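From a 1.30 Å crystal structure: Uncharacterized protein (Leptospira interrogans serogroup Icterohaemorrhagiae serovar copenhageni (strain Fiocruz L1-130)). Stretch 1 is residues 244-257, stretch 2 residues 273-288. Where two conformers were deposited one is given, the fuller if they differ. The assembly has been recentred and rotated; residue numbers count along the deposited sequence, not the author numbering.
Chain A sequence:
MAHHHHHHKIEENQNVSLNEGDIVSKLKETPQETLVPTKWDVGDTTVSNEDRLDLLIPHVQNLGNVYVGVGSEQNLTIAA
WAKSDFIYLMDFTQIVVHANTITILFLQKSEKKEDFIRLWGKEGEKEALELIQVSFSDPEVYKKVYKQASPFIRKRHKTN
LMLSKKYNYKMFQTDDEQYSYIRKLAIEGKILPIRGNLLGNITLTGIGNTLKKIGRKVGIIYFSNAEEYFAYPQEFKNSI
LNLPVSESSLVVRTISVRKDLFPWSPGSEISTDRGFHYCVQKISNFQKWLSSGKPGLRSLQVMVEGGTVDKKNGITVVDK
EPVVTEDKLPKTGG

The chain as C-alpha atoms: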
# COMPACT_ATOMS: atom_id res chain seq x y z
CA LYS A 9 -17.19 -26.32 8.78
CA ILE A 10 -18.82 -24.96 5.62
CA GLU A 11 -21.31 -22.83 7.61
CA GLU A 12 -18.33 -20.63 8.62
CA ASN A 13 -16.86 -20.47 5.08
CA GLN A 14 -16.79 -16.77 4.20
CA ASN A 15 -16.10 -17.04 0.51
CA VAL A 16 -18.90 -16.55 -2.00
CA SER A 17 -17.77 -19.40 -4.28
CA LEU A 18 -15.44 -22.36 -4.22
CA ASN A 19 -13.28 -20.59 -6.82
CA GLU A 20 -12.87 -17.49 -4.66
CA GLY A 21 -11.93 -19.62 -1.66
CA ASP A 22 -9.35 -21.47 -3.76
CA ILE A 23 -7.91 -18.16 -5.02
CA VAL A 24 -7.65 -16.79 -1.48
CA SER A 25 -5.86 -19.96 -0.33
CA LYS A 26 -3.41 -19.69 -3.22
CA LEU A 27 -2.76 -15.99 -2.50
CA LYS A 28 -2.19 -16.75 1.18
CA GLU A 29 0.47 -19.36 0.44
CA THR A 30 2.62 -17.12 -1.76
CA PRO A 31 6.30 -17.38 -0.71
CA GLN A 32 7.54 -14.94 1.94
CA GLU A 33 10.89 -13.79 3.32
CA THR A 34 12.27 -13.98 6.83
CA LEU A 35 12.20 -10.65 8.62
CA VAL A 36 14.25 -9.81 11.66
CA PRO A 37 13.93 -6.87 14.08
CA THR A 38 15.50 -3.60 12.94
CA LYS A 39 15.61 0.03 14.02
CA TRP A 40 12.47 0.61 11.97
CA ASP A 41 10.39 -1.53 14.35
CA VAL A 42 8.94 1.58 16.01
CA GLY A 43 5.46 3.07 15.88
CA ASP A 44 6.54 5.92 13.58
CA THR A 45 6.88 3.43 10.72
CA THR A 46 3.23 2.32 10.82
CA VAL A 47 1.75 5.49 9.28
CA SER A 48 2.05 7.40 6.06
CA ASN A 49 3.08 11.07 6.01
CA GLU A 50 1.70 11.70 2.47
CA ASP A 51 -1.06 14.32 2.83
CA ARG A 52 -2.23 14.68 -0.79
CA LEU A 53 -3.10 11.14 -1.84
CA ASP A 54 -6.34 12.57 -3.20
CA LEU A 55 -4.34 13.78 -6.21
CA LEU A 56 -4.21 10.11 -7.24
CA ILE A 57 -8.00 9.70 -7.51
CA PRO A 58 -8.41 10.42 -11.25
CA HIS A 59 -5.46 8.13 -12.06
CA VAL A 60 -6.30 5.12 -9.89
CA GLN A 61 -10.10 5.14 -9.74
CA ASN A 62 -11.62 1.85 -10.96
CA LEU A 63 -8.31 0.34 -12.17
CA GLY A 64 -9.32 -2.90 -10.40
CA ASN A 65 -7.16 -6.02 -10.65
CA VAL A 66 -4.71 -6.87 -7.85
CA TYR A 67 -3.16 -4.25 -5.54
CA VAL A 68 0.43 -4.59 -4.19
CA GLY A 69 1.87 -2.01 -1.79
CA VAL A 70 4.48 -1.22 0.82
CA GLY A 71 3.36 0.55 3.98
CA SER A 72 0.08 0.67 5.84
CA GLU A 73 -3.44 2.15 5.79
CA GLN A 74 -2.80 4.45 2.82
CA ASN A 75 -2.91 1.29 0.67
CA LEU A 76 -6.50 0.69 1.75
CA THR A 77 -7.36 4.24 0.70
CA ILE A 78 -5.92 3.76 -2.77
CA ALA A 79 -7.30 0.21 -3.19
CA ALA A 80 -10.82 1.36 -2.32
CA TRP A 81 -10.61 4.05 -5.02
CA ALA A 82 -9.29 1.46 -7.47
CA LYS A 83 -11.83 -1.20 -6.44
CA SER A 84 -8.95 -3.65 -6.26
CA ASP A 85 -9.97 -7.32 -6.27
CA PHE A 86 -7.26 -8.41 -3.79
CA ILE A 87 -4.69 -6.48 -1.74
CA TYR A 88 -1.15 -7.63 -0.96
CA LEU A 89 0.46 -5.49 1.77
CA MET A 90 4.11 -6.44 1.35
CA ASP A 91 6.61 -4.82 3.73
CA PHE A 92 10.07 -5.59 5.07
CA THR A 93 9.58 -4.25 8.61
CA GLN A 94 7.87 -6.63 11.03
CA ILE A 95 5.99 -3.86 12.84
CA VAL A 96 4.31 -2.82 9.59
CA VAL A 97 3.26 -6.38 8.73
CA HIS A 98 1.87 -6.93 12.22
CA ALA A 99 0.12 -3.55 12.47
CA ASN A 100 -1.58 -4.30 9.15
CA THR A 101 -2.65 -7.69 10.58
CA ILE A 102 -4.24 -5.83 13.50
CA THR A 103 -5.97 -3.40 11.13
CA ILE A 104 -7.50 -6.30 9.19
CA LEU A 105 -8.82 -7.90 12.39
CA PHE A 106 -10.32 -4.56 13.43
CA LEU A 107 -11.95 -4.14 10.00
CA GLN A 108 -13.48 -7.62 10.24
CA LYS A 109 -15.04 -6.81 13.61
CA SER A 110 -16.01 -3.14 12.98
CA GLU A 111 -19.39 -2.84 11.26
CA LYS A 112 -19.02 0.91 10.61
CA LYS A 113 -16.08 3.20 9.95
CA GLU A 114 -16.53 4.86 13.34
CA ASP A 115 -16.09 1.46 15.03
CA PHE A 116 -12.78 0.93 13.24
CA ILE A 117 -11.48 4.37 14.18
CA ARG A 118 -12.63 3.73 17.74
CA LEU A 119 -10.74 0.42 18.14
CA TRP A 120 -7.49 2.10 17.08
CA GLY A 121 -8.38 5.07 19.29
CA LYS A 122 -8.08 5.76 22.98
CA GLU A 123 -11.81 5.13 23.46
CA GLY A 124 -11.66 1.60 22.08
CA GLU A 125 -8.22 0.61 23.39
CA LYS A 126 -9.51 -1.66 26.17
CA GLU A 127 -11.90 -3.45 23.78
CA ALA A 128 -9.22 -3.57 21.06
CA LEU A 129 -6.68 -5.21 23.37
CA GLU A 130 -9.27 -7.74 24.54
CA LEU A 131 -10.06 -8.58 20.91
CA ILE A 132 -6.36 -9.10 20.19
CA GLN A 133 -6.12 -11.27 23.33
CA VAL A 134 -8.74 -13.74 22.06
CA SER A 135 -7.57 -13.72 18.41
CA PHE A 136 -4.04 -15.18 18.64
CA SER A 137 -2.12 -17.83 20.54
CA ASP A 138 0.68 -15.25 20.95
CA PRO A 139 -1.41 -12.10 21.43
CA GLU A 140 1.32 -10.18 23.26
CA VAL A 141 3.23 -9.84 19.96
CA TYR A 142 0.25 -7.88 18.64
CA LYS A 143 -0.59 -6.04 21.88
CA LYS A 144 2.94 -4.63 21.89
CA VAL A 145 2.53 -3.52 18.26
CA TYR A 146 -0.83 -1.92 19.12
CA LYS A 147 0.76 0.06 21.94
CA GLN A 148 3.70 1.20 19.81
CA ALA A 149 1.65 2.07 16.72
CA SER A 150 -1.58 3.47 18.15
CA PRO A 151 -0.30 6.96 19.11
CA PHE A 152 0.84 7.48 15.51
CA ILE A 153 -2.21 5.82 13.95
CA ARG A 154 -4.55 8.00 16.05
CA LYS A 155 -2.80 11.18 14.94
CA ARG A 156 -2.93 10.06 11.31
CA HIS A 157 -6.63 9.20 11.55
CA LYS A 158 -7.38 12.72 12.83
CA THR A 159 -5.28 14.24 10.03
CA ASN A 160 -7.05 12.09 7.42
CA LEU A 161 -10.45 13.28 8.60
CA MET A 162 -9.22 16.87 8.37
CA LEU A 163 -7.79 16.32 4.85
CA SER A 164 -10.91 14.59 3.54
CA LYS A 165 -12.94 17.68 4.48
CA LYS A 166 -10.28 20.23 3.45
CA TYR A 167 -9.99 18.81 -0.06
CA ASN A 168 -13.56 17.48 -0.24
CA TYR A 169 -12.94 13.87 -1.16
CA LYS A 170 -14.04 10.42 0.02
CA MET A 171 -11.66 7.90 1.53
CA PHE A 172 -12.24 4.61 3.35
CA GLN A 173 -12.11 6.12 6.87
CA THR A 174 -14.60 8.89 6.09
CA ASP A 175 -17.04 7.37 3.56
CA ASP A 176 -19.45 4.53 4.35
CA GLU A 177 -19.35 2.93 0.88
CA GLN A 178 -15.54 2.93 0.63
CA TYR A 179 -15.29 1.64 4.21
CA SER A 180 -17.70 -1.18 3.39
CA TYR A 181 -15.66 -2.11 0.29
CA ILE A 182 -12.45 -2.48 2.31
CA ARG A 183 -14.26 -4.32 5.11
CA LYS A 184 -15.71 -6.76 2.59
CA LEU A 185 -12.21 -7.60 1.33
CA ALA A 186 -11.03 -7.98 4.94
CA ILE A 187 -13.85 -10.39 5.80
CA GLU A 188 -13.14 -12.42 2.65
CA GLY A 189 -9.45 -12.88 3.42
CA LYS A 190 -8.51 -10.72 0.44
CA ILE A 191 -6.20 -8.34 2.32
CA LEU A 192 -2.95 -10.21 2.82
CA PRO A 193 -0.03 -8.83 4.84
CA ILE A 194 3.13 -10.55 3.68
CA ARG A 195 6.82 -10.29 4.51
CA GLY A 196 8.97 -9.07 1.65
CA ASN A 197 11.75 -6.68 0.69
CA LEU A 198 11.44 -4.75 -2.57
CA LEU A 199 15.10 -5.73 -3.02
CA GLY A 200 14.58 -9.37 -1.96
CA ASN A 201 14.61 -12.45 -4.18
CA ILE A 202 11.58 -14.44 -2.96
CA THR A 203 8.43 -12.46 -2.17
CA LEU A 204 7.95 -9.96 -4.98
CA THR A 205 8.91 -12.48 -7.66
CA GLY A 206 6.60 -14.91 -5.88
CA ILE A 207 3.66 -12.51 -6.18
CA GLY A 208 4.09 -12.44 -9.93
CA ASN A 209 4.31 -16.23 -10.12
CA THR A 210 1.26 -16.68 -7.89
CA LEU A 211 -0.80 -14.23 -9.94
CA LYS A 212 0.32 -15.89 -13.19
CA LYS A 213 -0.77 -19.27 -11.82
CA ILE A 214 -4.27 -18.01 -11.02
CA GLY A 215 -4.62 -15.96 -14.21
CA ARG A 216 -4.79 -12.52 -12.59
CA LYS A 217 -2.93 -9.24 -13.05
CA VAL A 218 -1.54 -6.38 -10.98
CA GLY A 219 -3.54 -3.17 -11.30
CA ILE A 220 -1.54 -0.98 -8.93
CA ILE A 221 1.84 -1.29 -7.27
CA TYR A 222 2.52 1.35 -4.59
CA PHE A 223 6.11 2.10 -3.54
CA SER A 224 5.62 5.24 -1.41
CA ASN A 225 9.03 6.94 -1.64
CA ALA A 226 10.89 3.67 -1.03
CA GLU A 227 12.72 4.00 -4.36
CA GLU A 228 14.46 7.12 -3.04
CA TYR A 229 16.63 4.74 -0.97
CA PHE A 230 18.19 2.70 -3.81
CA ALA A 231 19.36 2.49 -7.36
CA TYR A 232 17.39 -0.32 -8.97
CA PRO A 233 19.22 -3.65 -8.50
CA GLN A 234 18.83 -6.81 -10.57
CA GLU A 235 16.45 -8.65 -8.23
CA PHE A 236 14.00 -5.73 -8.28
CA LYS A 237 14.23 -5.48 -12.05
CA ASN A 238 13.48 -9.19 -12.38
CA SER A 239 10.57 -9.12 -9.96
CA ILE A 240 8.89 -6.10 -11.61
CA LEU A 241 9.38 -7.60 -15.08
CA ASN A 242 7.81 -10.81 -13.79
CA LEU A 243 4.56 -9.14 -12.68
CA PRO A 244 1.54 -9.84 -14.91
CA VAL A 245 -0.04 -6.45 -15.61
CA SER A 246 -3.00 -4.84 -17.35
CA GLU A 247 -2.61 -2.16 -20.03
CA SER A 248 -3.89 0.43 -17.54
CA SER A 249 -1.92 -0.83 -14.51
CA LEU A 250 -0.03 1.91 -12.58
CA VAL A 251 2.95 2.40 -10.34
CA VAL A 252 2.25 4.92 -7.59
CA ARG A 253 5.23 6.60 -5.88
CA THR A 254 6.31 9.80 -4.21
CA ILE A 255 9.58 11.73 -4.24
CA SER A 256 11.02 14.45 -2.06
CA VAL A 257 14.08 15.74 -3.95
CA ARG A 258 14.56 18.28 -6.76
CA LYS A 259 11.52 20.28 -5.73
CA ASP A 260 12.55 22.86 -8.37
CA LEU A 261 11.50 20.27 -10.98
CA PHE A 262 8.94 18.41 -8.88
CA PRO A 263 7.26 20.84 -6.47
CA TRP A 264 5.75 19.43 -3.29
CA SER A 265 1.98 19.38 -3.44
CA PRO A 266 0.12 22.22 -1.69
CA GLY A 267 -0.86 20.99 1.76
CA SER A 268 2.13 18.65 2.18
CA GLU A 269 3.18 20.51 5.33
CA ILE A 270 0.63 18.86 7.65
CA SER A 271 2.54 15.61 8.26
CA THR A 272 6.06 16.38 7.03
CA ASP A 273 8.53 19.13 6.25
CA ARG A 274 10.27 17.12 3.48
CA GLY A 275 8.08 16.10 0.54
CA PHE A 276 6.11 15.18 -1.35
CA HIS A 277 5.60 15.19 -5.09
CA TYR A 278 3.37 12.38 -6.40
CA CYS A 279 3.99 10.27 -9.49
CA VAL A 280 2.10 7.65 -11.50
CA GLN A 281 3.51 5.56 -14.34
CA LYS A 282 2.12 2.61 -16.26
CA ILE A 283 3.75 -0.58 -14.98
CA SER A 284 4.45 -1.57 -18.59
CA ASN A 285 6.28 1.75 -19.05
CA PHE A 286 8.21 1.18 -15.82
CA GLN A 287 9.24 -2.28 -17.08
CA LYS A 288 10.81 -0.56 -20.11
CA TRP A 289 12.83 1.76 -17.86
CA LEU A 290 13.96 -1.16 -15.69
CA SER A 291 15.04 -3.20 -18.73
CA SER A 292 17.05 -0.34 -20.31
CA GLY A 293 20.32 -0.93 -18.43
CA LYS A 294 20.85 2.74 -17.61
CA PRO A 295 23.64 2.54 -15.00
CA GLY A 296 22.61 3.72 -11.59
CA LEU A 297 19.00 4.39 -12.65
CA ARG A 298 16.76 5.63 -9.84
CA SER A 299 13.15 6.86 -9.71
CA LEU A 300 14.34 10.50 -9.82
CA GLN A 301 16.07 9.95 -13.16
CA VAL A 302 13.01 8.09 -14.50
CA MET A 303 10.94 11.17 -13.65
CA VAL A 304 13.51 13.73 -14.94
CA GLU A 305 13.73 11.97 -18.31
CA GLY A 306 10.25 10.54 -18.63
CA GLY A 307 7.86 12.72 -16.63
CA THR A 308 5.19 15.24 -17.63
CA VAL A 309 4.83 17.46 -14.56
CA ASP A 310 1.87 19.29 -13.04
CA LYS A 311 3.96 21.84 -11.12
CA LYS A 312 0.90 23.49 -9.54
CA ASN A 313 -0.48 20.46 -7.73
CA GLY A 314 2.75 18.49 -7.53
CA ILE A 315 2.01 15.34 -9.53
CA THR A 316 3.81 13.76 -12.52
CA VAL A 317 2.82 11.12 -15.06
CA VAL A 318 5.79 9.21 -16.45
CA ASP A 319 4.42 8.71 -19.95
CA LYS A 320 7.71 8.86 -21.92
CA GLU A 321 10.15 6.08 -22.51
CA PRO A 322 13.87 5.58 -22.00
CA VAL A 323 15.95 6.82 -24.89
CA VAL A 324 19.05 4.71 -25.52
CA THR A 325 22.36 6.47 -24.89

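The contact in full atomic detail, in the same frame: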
# COMPACT_ATOMS: atom_id res chain seq x y z
N PRO A 244 2.57 -9.96 -13.86
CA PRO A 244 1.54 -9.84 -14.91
C PRO A 244 0.76 -8.55 -14.67
O PRO A 244 0.40 -8.24 -13.54
CB PRO A 244 0.67 -11.08 -14.66
CG PRO A 244 0.79 -11.32 -13.19
CD PRO A 244 2.19 -10.90 -12.79
N VAL A 245 0.55 -7.78 -15.74
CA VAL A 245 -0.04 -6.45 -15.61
C VAL A 245 -1.09 -6.24 -16.69
O VAL A 245 -1.10 -6.91 -17.72
CB VAL A 245 1.03 -5.33 -15.67
CG1 VAL A 245 2.05 -5.53 -14.58
CG2 VAL A 245 1.72 -5.32 -17.03
N SER A 246 -2.01 -5.32 -16.40
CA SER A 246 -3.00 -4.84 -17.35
C SER A 246 -2.42 -3.64 -18.11
O SER A 246 -1.45 -3.01 -17.67
CB SER A 246 -4.29 -4.42 -16.62
OG SER A 246 -4.10 -3.34 -15.69
N GLU A 247 -3.02 -3.33 -19.26
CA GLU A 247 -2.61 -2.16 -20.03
C GLU A 247 -2.67 -0.89 -19.19
O GLU A 247 -1.84 0.02 -19.34
CB GLU A 247 -3.50 -2.01 -21.28
CG GLU A 247 -3.06 -0.91 -22.24
CD GLU A 247 -3.51 0.50 -21.84
OE1 GLU A 247 -4.52 0.65 -21.11
OE2 GLU A 247 -2.84 1.47 -22.28
N SER A 248 -3.66 -0.79 -18.31
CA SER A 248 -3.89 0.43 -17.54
C SER A 248 -3.19 0.42 -16.19
O SER A 248 -3.21 1.42 -15.49
CB SER A 248 -5.39 0.62 -17.31
OG SER A 248 -5.89 -0.47 -16.56
N SER A 249 -2.51 -0.67 -15.83
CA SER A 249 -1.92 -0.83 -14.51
C SER A 249 -0.92 0.29 -14.23
O SER A 249 -0.14 0.66 -15.12
CB SER A 249 -1.17 -2.17 -14.45
OG SER A 249 -2.02 -3.26 -14.76
N LEU A 250 -0.89 0.78 -12.98
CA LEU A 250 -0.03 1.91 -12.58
C LEU A 250 0.89 1.58 -11.42
O LEU A 250 0.50 0.86 -10.48
CB LEU A 250 -0.88 3.12 -12.12
CG LEU A 250 -1.69 3.82 -13.19
CD1 LEU A 250 -2.44 5.00 -12.57
CD2 LEU A 250 -0.79 4.28 -14.33
N VAL A 251 2.10 2.12 -11.50
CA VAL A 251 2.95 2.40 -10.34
C VAL A 251 2.46 3.68 -9.69
O VAL A 251 2.19 4.67 -10.39
CB VAL A 251 4.41 2.61 -10.79
CG1 VAL A 251 5.29 3.05 -9.62
CG2 VAL A 251 4.99 1.37 -11.49
N VAL A 252 2.43 3.71 -8.36
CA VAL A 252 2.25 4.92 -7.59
C VAL A 252 3.48 5.10 -6.70
O VAL A 252 3.88 4.18 -5.99
CB VAL A 252 0.99 4.83 -6.72
CG1 VAL A 252 0.87 6.09 -5.80
CG2 VAL A 252 -0.25 4.60 -7.57
N ARG A 253 4.07 6.31 -6.72
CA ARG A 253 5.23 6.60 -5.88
C ARG A 253 5.18 8.07 -5.48
O ARG A 253 4.40 8.87 -6.02
CB ARG A 253 6.57 6.32 -6.63
CG ARG A 253 6.79 7.25 -7.81
CD ARG A 253 8.18 7.16 -8.39
NE ARG A 253 8.50 5.85 -8.95
CZ ARG A 253 8.29 5.47 -10.20
NH1 ARG A 253 7.69 6.28 -11.07
NH2 ARG A 253 8.67 4.25 -10.61
N THR A 254 6.04 8.40 -4.54
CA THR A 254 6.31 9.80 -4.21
C THR A 254 7.81 10.02 -4.23
O THR A 254 8.62 9.08 -4.13
CB THR A 254 5.78 10.14 -2.81
OG1 THR A 254 6.26 9.18 -1.86
CG2 THR A 254 4.29 10.15 -2.80
N ILE A 255 8.19 11.30 -4.38
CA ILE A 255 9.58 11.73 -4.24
C ILE A 255 9.63 12.98 -3.38
O ILE A 255 8.62 13.64 -3.12
CB ILE A 255 10.32 11.97 -5.58
CG1 ILE A 255 9.64 13.09 -6.38
CG2 ILE A 255 10.55 10.62 -6.34
CD1 ILE A 255 10.58 13.66 -7.47
N SER A 256 10.85 13.31 -2.95
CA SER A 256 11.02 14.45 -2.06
C SER A 256 12.27 15.25 -2.37
O SER A 256 12.69 16.05 -1.53
CB SER A 256 11.03 13.97 -0.60
OG SER A 256 12.10 13.07 -0.35
N VAL A 257 12.87 15.06 -3.54
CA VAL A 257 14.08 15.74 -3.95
C VAL A 257 13.77 16.51 -5.23
O VAL A 257 12.76 16.30 -5.89
CB VAL A 257 15.26 14.77 -4.17
CG1 VAL A 257 15.55 14.00 -2.92
CG2 VAL A 257 14.93 13.81 -5.29
N ASP A 273 7.85 17.98 6.82
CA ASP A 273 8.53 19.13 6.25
C ASP A 273 9.46 18.77 5.10
O ASP A 273 10.22 19.63 4.64
CB ASP A 273 9.25 19.95 7.33
CG ASP A 273 10.36 19.18 8.00
OD1 ASP A 273 10.52 17.98 7.69
OD2 ASP A 273 11.06 19.78 8.85
N ARG A 274 9.41 17.53 4.59
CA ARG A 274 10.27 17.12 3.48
C ARG A 274 9.44 16.25 2.54
O ARG A 274 9.29 15.05 2.79
CB ARG A 274 11.49 16.38 3.99
N GLY A 275 8.94 16.82 1.46
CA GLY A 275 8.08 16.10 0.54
C GLY A 275 6.69 16.69 0.55
O GLY A 275 6.39 17.60 1.30
N PHE A 276 5.84 16.21 -0.35
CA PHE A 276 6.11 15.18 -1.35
C PHE A 276 5.54 15.64 -2.68
O PHE A 276 4.57 16.42 -2.74
CB PHE A 276 5.42 13.85 -0.96
CG PHE A 276 6.08 13.16 0.17
CD1 PHE A 276 7.24 12.42 -0.04
CD2 PHE A 276 5.56 13.26 1.44
CE1 PHE A 276 7.88 11.80 1.03
CE2 PHE A 276 6.17 12.64 2.50
CZ PHE A 276 7.33 11.93 2.30
N HIS A 277 6.16 15.14 -3.75
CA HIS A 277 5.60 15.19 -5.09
C HIS A 277 5.15 13.78 -5.46
O HIS A 277 5.82 12.80 -5.11
CB HIS A 277 6.69 15.69 -6.06
CG HIS A 277 6.22 15.92 -7.46
ND1 HIS A 277 5.85 17.18 -7.91
CD2 HIS A 277 6.11 15.09 -8.52
CE1 HIS A 277 5.51 17.09 -9.19
NE2 HIS A 277 5.66 15.83 -9.58
N TYR A 278 4.00 13.67 -6.12
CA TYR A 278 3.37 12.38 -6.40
C TYR A 278 3.66 12.00 -7.84
O TYR A 278 3.82 12.88 -8.71
CB TYR A 278 1.84 12.49 -6.14
CG TYR A 278 1.59 12.73 -4.68
CD1 TYR A 278 1.22 11.68 -3.83
CD2 TYR A 278 1.78 14.00 -4.10
CE1 TYR A 278 1.06 11.90 -2.47
CE2 TYR A 278 1.64 14.22 -2.75
CZ TYR A 278 1.27 13.16 -1.94
OH TYR A 278 1.14 13.36 -0.59
N CYS A 279 3.66 10.71 -8.14
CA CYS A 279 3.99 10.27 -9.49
C CYS A 279 3.26 8.96 -9.79
O CYS A 279 3.27 8.02 -8.98
CB CYS A 279 5.50 10.10 -9.61
SG CYS A 279 6.08 9.53 -11.22
N VAL A 280 2.64 8.90 -10.97
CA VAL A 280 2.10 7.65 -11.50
C VAL A 280 2.81 7.32 -12.81
O VAL A 280 3.36 8.20 -13.49
CB VAL A 280 0.57 7.68 -11.67
CG1 VAL A 280 -0.06 7.91 -10.34
CG2 VAL A 280 0.16 8.74 -12.67
N GLN A 281 2.78 6.04 -13.18
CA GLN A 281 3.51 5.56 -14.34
C GLN A 281 2.93 4.20 -14.68
O GLN A 281 2.82 3.35 -13.80
CB GLN A 281 5.00 5.40 -14.00
CG GLN A 281 5.85 4.77 -15.07
CD GLN A 281 7.33 4.73 -14.71
OE1 GLN A 281 7.70 4.85 -13.52
NE2 GLN A 281 8.18 4.57 -15.72
N LYS A 282 2.59 3.96 -15.94
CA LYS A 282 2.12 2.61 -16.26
C LYS A 282 3.18 1.58 -15.90
O LYS A 282 4.38 1.79 -16.15
CB LYS A 282 1.74 2.51 -17.74
CG LYS A 282 0.37 3.13 -18.07
CD LYS A 282 -0.01 2.96 -19.53
CE LYS A 282 -1.45 3.37 -19.77
NZ LYS A 282 -1.83 3.27 -21.20
N ILE A 283 2.76 0.45 -15.32
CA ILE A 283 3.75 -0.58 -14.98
C ILE A 283 4.48 -1.08 -16.22
O ILE A 283 5.69 -1.32 -16.19
CB ILE A 283 3.13 -1.75 -14.19
CG1 ILE A 283 2.38 -1.26 -12.96
CG2 ILE A 283 4.22 -2.67 -13.73
CD1 ILE A 283 1.76 -2.38 -12.13
N SER A 284 3.77 -1.18 -17.35
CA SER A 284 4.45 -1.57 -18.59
C SER A 284 5.54 -0.57 -18.97
O SER A 284 6.62 -0.96 -19.44
CB SER A 284 3.44 -1.67 -19.73
OG SER A 284 2.85 -0.40 -19.96
N ASN A 285 5.27 0.73 -18.79
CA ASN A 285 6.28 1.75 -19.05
C ASN A 285 7.45 1.60 -18.08
O ASN A 285 8.62 1.62 -18.49
CB ASN A 285 5.62 3.14 -18.94
CG ASN A 285 6.60 4.29 -19.18
OD1 ASN A 285 7.44 4.58 -18.33
ND2 ASN A 285 6.49 4.96 -20.33
N PHE A 286 7.16 1.37 -16.81
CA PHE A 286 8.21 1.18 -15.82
C PHE A 286 9.08 -0.02 -16.17
O PHE A 286 10.29 0.03 -16.00
CB PHE A 286 7.56 1.03 -14.45
CG PHE A 286 8.52 1.00 -13.28
CD1 PHE A 286 9.59 1.89 -13.20
CD2 PHE A 286 8.31 0.11 -12.23
CE1 PHE A 286 10.44 1.90 -12.10
CE2 PHE A 286 9.15 0.12 -11.11
CZ PHE A 286 10.21 1.02 -11.04
N GLN A 287 8.47 -1.10 -16.67
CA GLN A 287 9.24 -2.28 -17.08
C GLN A 287 10.23 -1.95 -18.20
O GLN A 287 11.34 -2.48 -18.21
CB GLN A 287 8.29 -3.40 -17.49
CG GLN A 287 7.53 -3.98 -16.29
CD GLN A 287 6.40 -4.91 -16.74
OE1 GLN A 287 5.89 -4.75 -17.84
NE2 GLN A 287 6.03 -5.87 -15.90
N LYS A 288 9.86 -1.04 -19.11
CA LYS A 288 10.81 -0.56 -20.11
C LYS A 288 12.00 0.15 -19.45
O LYS A 288 13.16 -0.10 -19.80
CB LYS A 288 10.15 0.38 -21.11
CG LYS A 288 9.01 -0.18 -21.93
CD LYS A 288 8.39 0.93 -22.81
CE LYS A 288 7.38 0.39 -23.79
NZ LYS A 288 7.98 -0.54 -24.80
O HOH W 1 0.81 -1.00 -17.38
O HOH W 2 0.31 -0.47 -20.90

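The shortest polar contact between the stretches is the salt bridge between Glu 247 OE2 and Lys 282 NZ, at 2.3 Å, a very short separation even for a charged pair. Glu 247 lies in the type I turn from Ser 246 to Ser 249, and its CB points away from the second stretch, but the length of the side chain lets the carboxylate come back to it. Lysine is equally apt as its partner, since Lys 282, extended through chi2, chi3 and chi4 (all t), carries its ammonium group to the turn from the last residue of its strand.

Arg 253 makes the richest set of side-chain interactions. Its NH1 donates to Gln 281 OE1 at 2.8 Å, and its NH2 donates to the same oxygen at 3.1 Å, so one amide oxygen is held by both ends of the guanidinium fork. Glutamine suits this place because its amide also has a donor: Gln 281 NE2 bonds Asn 285 OD1 at 2.7 Å, linking strand to helix. Arg 253 NH1 adds a weak hydrogen bond to Cys 279 SG at 3.6 Å. These acceptors lie near the guanidinium plane, where its N-H groups point. The group also forms a cation-pi interaction with Phe 286, Arg 253 CZ lying 5.0 Å from the ring centroid over one face, where the electron-rich pi cloud attracts the positive charge. Arginine can thus be buried here with its charge well accommodated.

Beneath these side chains runs an antiparallel ladder between strands 249-255 and 277-282. Val 251 N donates to Gln 281 O at 2.7 Å, and Gln 281 N returns a longer bond to Val 251 O at 3.2 Å. Arg 253 and Cys 279 exchange bonds of 2.9 Å each way, N to O, as do Ile 255 and His 277. Alternating with them are the non-hydrogen-bonded pairs, whose CA atoms come closer: 4.5 Å between Thr 254 CA and Tyr 278 CA, against 5.3 Å between Arg 253 CA and Cys 279 CA. The ladder passes into the helix when Ile 283 N donates to Ser 249 O at 2.9 Å. Water 1 lies 3.0 Å from Ser 249 O and accepts from Ser 284 N at 3.0 Å, occupying an amide of the helix's first turn.

The packing follows the alternation of the strands. Val 251 shares a face with Arg 253 and Gln 281, and its CG2 meets Phe 286 CD2 at 3.6 Å and Ile 283 CG1 at 4.0 Å; its branched side chain packs against these two residues of the helix. Val 245 CG1 extends this apolar patch to Ile 283 CG2 at 3.7 Å. On the other face, Val 252 CG2 lies 4.3 Å from Val 280 CG1, and Thr 254 CG2 sits 3.6 Å from Tyr 278 CD1.

At the far end, Gly 275 precedes a cis peptide to Phe 276. Its phi/psi of 114/173 calls for glycine, and a CB there would clash with Phe 276 CD1.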